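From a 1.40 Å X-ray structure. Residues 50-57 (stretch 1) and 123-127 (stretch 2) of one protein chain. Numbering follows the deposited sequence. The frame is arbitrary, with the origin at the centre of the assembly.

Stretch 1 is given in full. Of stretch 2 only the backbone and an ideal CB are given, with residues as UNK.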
ATOM      1  N   PHE A  50      -6.926  -9.651  -5.508  1.00 12.29           N
ATOM      2  CA  PHE A  50      -7.456  -9.538  -4.136  1.00 11.07           C
ATOM      3  C   PHE A  50      -7.283  -8.118  -3.554  1.00 12.36           C
ATOM      4  O   PHE A  50      -8.105  -7.675  -2.755  1.00 11.55           O
ATOM      5  CB  PHE A  50      -6.842 -10.599  -3.209  1.00 11.34           C
ATOM      6  CG  PHE A  50      -7.226 -12.006  -3.568  1.00 12.57           C
ATOM      7  CD1 PHE A  50      -8.526 -12.418  -3.517  1.00 15.14           C
ATOM      8  CD2 PHE A  50      -6.259 -12.912  -3.984  1.00 13.25           C
ATOM      9  CE1 PHE A  50      -8.874 -13.720  -3.876  1.00 15.96           C
ATOM     10  CE2 PHE A  50      -6.608 -14.225  -4.358  1.00 16.16           C
ATOM     11  CZ  PHE A  50      -7.911 -14.597  -4.316  1.00 15.37           C
ATOM     12  N   ALA A  51      -6.249  -7.395  -3.956  1.00 11.78           N
ATOM     13  CA  ALA A  51      -6.010  -6.046  -3.403  1.00 10.89           C
ATOM     14  C   ALA A  51      -7.162  -5.122  -3.780  1.00 12.38           C
ATOM     15  O   ALA A  51      -7.451  -4.175  -3.064  1.00 12.44           O
ATOM     16  CB  ALA A  51      -4.696  -5.457  -3.882  1.00 12.99           C
ATOM     17  N   SER A  52      -7.818  -5.392  -4.902  1.00 12.37           N
ATOM     18  CA  SER A  52      -8.929  -4.557  -5.381  1.00 13.76           C
ATOM     19  C   SER A  52     -10.105  -4.508  -4.409  1.00 13.89           C
ATOM     20  O   SER A  52     -10.883  -3.559  -4.414  1.00 17.96           O
ATOM     21  CB  SER A  52      -9.390  -5.022  -6.769  1.00 13.56           C
ATOM     22  OG  SER A  52     -10.127  -6.263  -6.720  1.00 16.00           O
ATOM     23  N   ILE A  53     -10.196  -5.524  -3.563  1.00 11.11           N
ATOM     24  CA  ILE A  53     -11.272  -5.626  -2.551  1.00 12.02           C
ATOM     25  C   ILE A  53     -10.750  -5.618  -1.098  1.00 11.84           C
ATOM     26  O   ILE A  53     -11.450  -5.984  -0.162  1.00 11.51           O
ATOM     27  CB  ILE A  53     -12.127  -6.902  -2.788  1.00 12.01           C
ATOM     28  CG1 ILE A  53     -11.308  -8.188  -2.629  1.00 12.90           C
ATOM     29  CG2 ILE A  53     -12.828  -6.826  -4.137  1.00 14.23           C
ATOM     30  CD1 ILE A  53     -12.174  -9.437  -2.534  1.00 12.52           C
ATOM     31  N   LEU A  54      -9.518  -5.177  -0.930  1.00 11.91           N
ATOM     32  CA  LEU A  54      -8.862  -5.055   0.362  1.00 10.81           C
ATOM     33  C   LEU A  54      -9.128  -3.715   1.008  1.00 10.85           C
ATOM     34  O   LEU A  54      -8.975  -2.656   0.372  1.00 11.74           O
ATOM     35  CB  LEU A  54      -7.354  -5.227   0.192  1.00  9.76           C
ATOM     36  CG  LEU A  54      -6.466  -5.222   1.419  1.00 10.19           C
ATOM     37  CD1 LEU A  54      -6.645  -6.427   2.313  1.00 11.98           C
ATOM     38  CD2 LEU A  54      -4.970  -5.090   1.014  1.00 12.53           C
ATOM     39  N   HIS A  55      -9.528  -3.770   2.277  1.00 11.70           N
ATOM     40  CA  HIS A  55      -9.794  -2.595   3.113  1.00 11.59           C
ATOM     41  C   HIS A  55      -9.132  -2.743   4.464  1.00 11.96           C
ATOM     42  O   HIS A  55      -8.983  -3.865   4.956  1.00 12.98           O
ATOM     43  CB  HIS A  55     -11.293  -2.461   3.396  1.00 11.20           C
ATOM     44  CG  HIS A  55     -12.150  -2.381   2.175  1.00 12.25           C
ATOM     45  ND1 HIS A  55     -12.818  -1.230   1.803  1.00 14.54           N
ATOM     46  CD2 HIS A  55     -12.447  -3.303   1.230  1.00 12.74           C
ATOM     47  CE1 HIS A  55     -13.518  -1.465   0.699  1.00 15.32           C
ATOM     48  NE2 HIS A  55     -13.297  -2.710   0.325  1.00 14.88           N
ATOM     49  N   CYS A  56      -8.810  -1.604   5.093  1.00 12.01           N
ATOM     50  CA  CYS A  56      -8.406  -1.538   6.482  1.00 11.71           C
ATOM     51  C   CYS A  56      -9.484  -0.743   7.230  1.00 12.83           C
ATOM     52  O   CYS A  56      -9.749   0.424   6.905  1.00 14.23           O
ATOM     53  CB  CYS A  56      -7.085  -0.811   6.626  1.00 13.30           C
ATOM     54  SG  CYS A  56      -6.383  -0.808   8.268  1.00 16.21           S
ATOM     55  N   ILE A  57     -10.147  -1.425   8.160  1.00 12.32           N
ATOM     56  CA  ILE A  57     -11.269  -0.894   8.944  1.00 12.13           C
ATOM     57  C   ILE A  57     -10.899  -1.072  10.397  1.00 12.74           C
ATOM     58  O   ILE A  57     -10.666  -2.198  10.843  1.00 12.62           O
ATOM     59  CB  ILE A  57     -12.540  -1.654   8.614  1.00 14.81           C
ATOM     60  CG1 ILE A  57     -12.862  -1.433   7.126  1.00 20.15           C
ATOM     61  CG2 ILE A  57     -13.768  -1.138   9.419  1.00 14.74           C
ATOM     62  CD1 ILE A  57     -13.673  -2.486   6.509  1.00 24.53           C
ATOM     63  N   UNK A 123      -6.190   4.537  -0.778  1.00 15.63           N
ATOM     64  CA  UNK A 123      -7.631   4.396  -0.598  1.00 15.94           C
ATOM     65  C   UNK A 123      -7.965   3.251   0.325  1.00 15.51           C
ATOM     66  O   UNK A 123      -7.120   2.449   0.668  1.00 13.98           O
ATOM     67  CB  UNK A 123      -8.323   4.192  -1.947  1.00 15.94           C
ATOM     68  N   UNK A 124      -9.234   3.185   0.719  1.00 14.53           N
ATOM     69  CA  UNK A 124      -9.764   2.057   1.497  1.00 13.81           C
ATOM     70  C   UNK A 124      -9.059   1.826   2.849  1.00 12.89           C
ATOM     71  O   UNK A 124      -9.033   0.715   3.361  1.00 13.06           O
ATOM     72  CB  UNK A 124      -9.660   0.781   0.658  1.00 13.81           C
ATOM     73  N   UNK A 125      -8.478   2.871   3.434  1.00 13.04           N
ATOM     74  CA  UNK A 125      -7.758   2.772   4.701  1.00 12.76           C
ATOM     75  C   UNK A 125      -6.368   2.183   4.562  1.00 11.68           C
ATOM     76  O   UNK A 125      -5.668   1.945   5.557  1.00 13.53           O
ATOM     77  CB  UNK A 125      -8.565   1.927   5.689  1.00 12.76           C
ATOM     78  N   UNK A 126      -5.956   1.926   3.326  1.00 12.25           N
ATOM     79  CA  UNK A 126      -4.671   1.298   3.064  1.00 12.17           C
ATOM     80  C   UNK A 126      -3.525   2.306   3.044  1.00 12.49           C
ATOM     81  O   UNK A 126      -3.676   3.407   2.510  1.00 15.62           O
ATOM     82  CB  UNK A 126      -4.723   0.546   1.733  1.00 12.17           C
ATOM     83  N   UNK A 127      -2.387   1.893   3.590  1.00 11.83           N
ATOM     84  CA  UNK A 127      -1.140   2.671   3.547  1.00 11.85           C
ATOM     85  C   UNK A 127      -0.142   1.888   2.721  1.00 10.84           C
ATOM     86  O   UNK A 127      -0.104   0.640   2.782  1.00 12.11           O
ATOM     87  CB  UNK A 127      -0.594   2.953   4.948  1.00 11.85           C
TER

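Position 123 opens a type I' beta turn that runs to position 126. Its CA-to-CB bond points sideways, and the ideal CB has no atom of stretch 1 within 5.5 Å, so this contact sets little constraint; many side chains would do, polar ones included. The deposited residue is Glu123; its OE1 is hydrogen-bonded elsewhere in the structure, and OE2 is left to pair with position 124.

Position 124 is the most informative. Its backbone carbonyl accepts a straight hydrogen bond from the strand, Cys56 N to the O of 124 at 2.9 Å, which anchors the turn whatever the side chain. Phi and psi of 59° and 26° are left-handed, a region where glycine, asparagine and aspartate are most at ease but which other residues can enter. The CA-to-CB bond points toward stretch 1, with the ideal CB 3.5 Å from Leu54 O and 3.9 Å from His55 ND1. Beyond it, in the type I beta turn from Ala51 to Leu54, lie the carbonyl oxygens of Ala51, Ser52 and Leu54. Such a cluster of acceptors calls for a long donor, lysine or arginine, with glutamine a lesser candidate. The residue is Arg124. Its NE donates to Leu54 O at 2.7 Å, near the guanidinium plane, while NH2 makes a weak hydrogen bond to Ala51 O at 2.9 Å. Ser52 O lies over one face of the group. On the way, CD packs over a face of the His55 imidazole, 3.8 Å from the ring centroid, so the aliphatic part of the chain is used as well. NH1 forms a salt bridge with Glu123 OE2 at 3.0 Å, its hydrogen bond weak.

At position 125 phi is +78°, which by itself favours glycine, and an ideal CB would sit 2.3 Å from Cys56 O, a clash. Both arguments lead to glycine, and Gly125 is found. With no side chain, its backbone can lie close to the strand, its O 3.3 Å from Cys56 CB.

Position 126 closes the turn, its N bonded to the O of 123 at 2.9 Å. The CA-to-CB bond runs sideways, but a medium-sized apolar chain could bend back to Leu54 and Cys56; leucine, isoleucine or methionine would suit. Leu126 does this: CD2 lies 4.0 Å from Leu54 CG and 4.2 Å from Cys56 CB.

Position 127 has extended angles and its CB is out of reach of stretch 1, so nothing here selects a residue. It is Trp127, whose indole makes no contact with stretch 1.

Stretch 2, residues 123-127: ERGLW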
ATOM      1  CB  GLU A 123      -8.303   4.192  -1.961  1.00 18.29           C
ATOM      2  CG  GLU A 123      -7.992   2.892  -2.652  1.00 23.85           C
ATOM      3  CD  GLU A 123      -6.805   2.919  -3.610  1.00 29.55           C
ATOM      4  OE1 GLU A 123      -5.931   3.821  -3.501  1.00 25.96           O
ATOM      5  OE2 GLU A 123      -6.764   2.011  -4.485  1.00 30.71           O
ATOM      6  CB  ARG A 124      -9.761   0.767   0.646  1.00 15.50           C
ATOM      7  CG  ARG A 124     -10.632   0.821  -0.641  1.00 17.23           C
ATOM      8  CD  ARG A 124     -10.694  -0.507  -1.405  1.00 15.54           C
ATOM      9  NE  ARG A 124      -9.399  -1.077  -1.833  1.00 21.27           N
ATOM     10  CZ  ARG A 124      -8.661  -0.675  -2.876  1.00 22.47           C
ATOM     11  NH1 ARG A 124      -9.064   0.271  -3.714  1.00 23.65           N
ATOM     12  NH2 ARG A 124      -7.514  -1.290  -3.127  1.00 22.08           N
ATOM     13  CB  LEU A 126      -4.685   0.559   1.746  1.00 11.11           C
ATOM     14  CG  LEU A 126      -5.817  -0.479   1.549  1.00 10.51           C
ATOM     15  CD1 LEU A 126      -5.782  -1.102   0.129  1.00 13.73           C
ATOM     16  CD2 LEU A 126      -5.840  -1.515   2.640  1.00 12.69           C
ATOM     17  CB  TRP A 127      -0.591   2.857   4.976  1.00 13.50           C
ATOM     18  CG  TRP A 127      -1.384   3.824   5.784  1.00 16.33           C
ATOM     19  CD1 TRP A 127      -2.570   3.574   6.429  1.00 20.76           C
ATOM     20  CD2 TRP A 127      -1.096   5.205   6.020  1.00 16.44           C
ATOM     21  NE1 TRP A 127      -3.014   4.697   7.071  1.00 23.78           N
ATOM     22  CE2 TRP A 127      -2.126   5.713   6.836  1.00 20.86           C
ATOM     23  CE3 TRP A 127      -0.067   6.066   5.627  1.00 16.97           C
ATOM     24  CZ2 TRP A 127      -2.148   7.034   7.261  1.00 21.61           C
ATOM     25  CZ3 TRP A 127      -0.088   7.346   6.060  1.00 18.71           C
ATOM     26  CH2 TRP A 127      -1.118   7.830   6.859  1.00 21.32           C
TER
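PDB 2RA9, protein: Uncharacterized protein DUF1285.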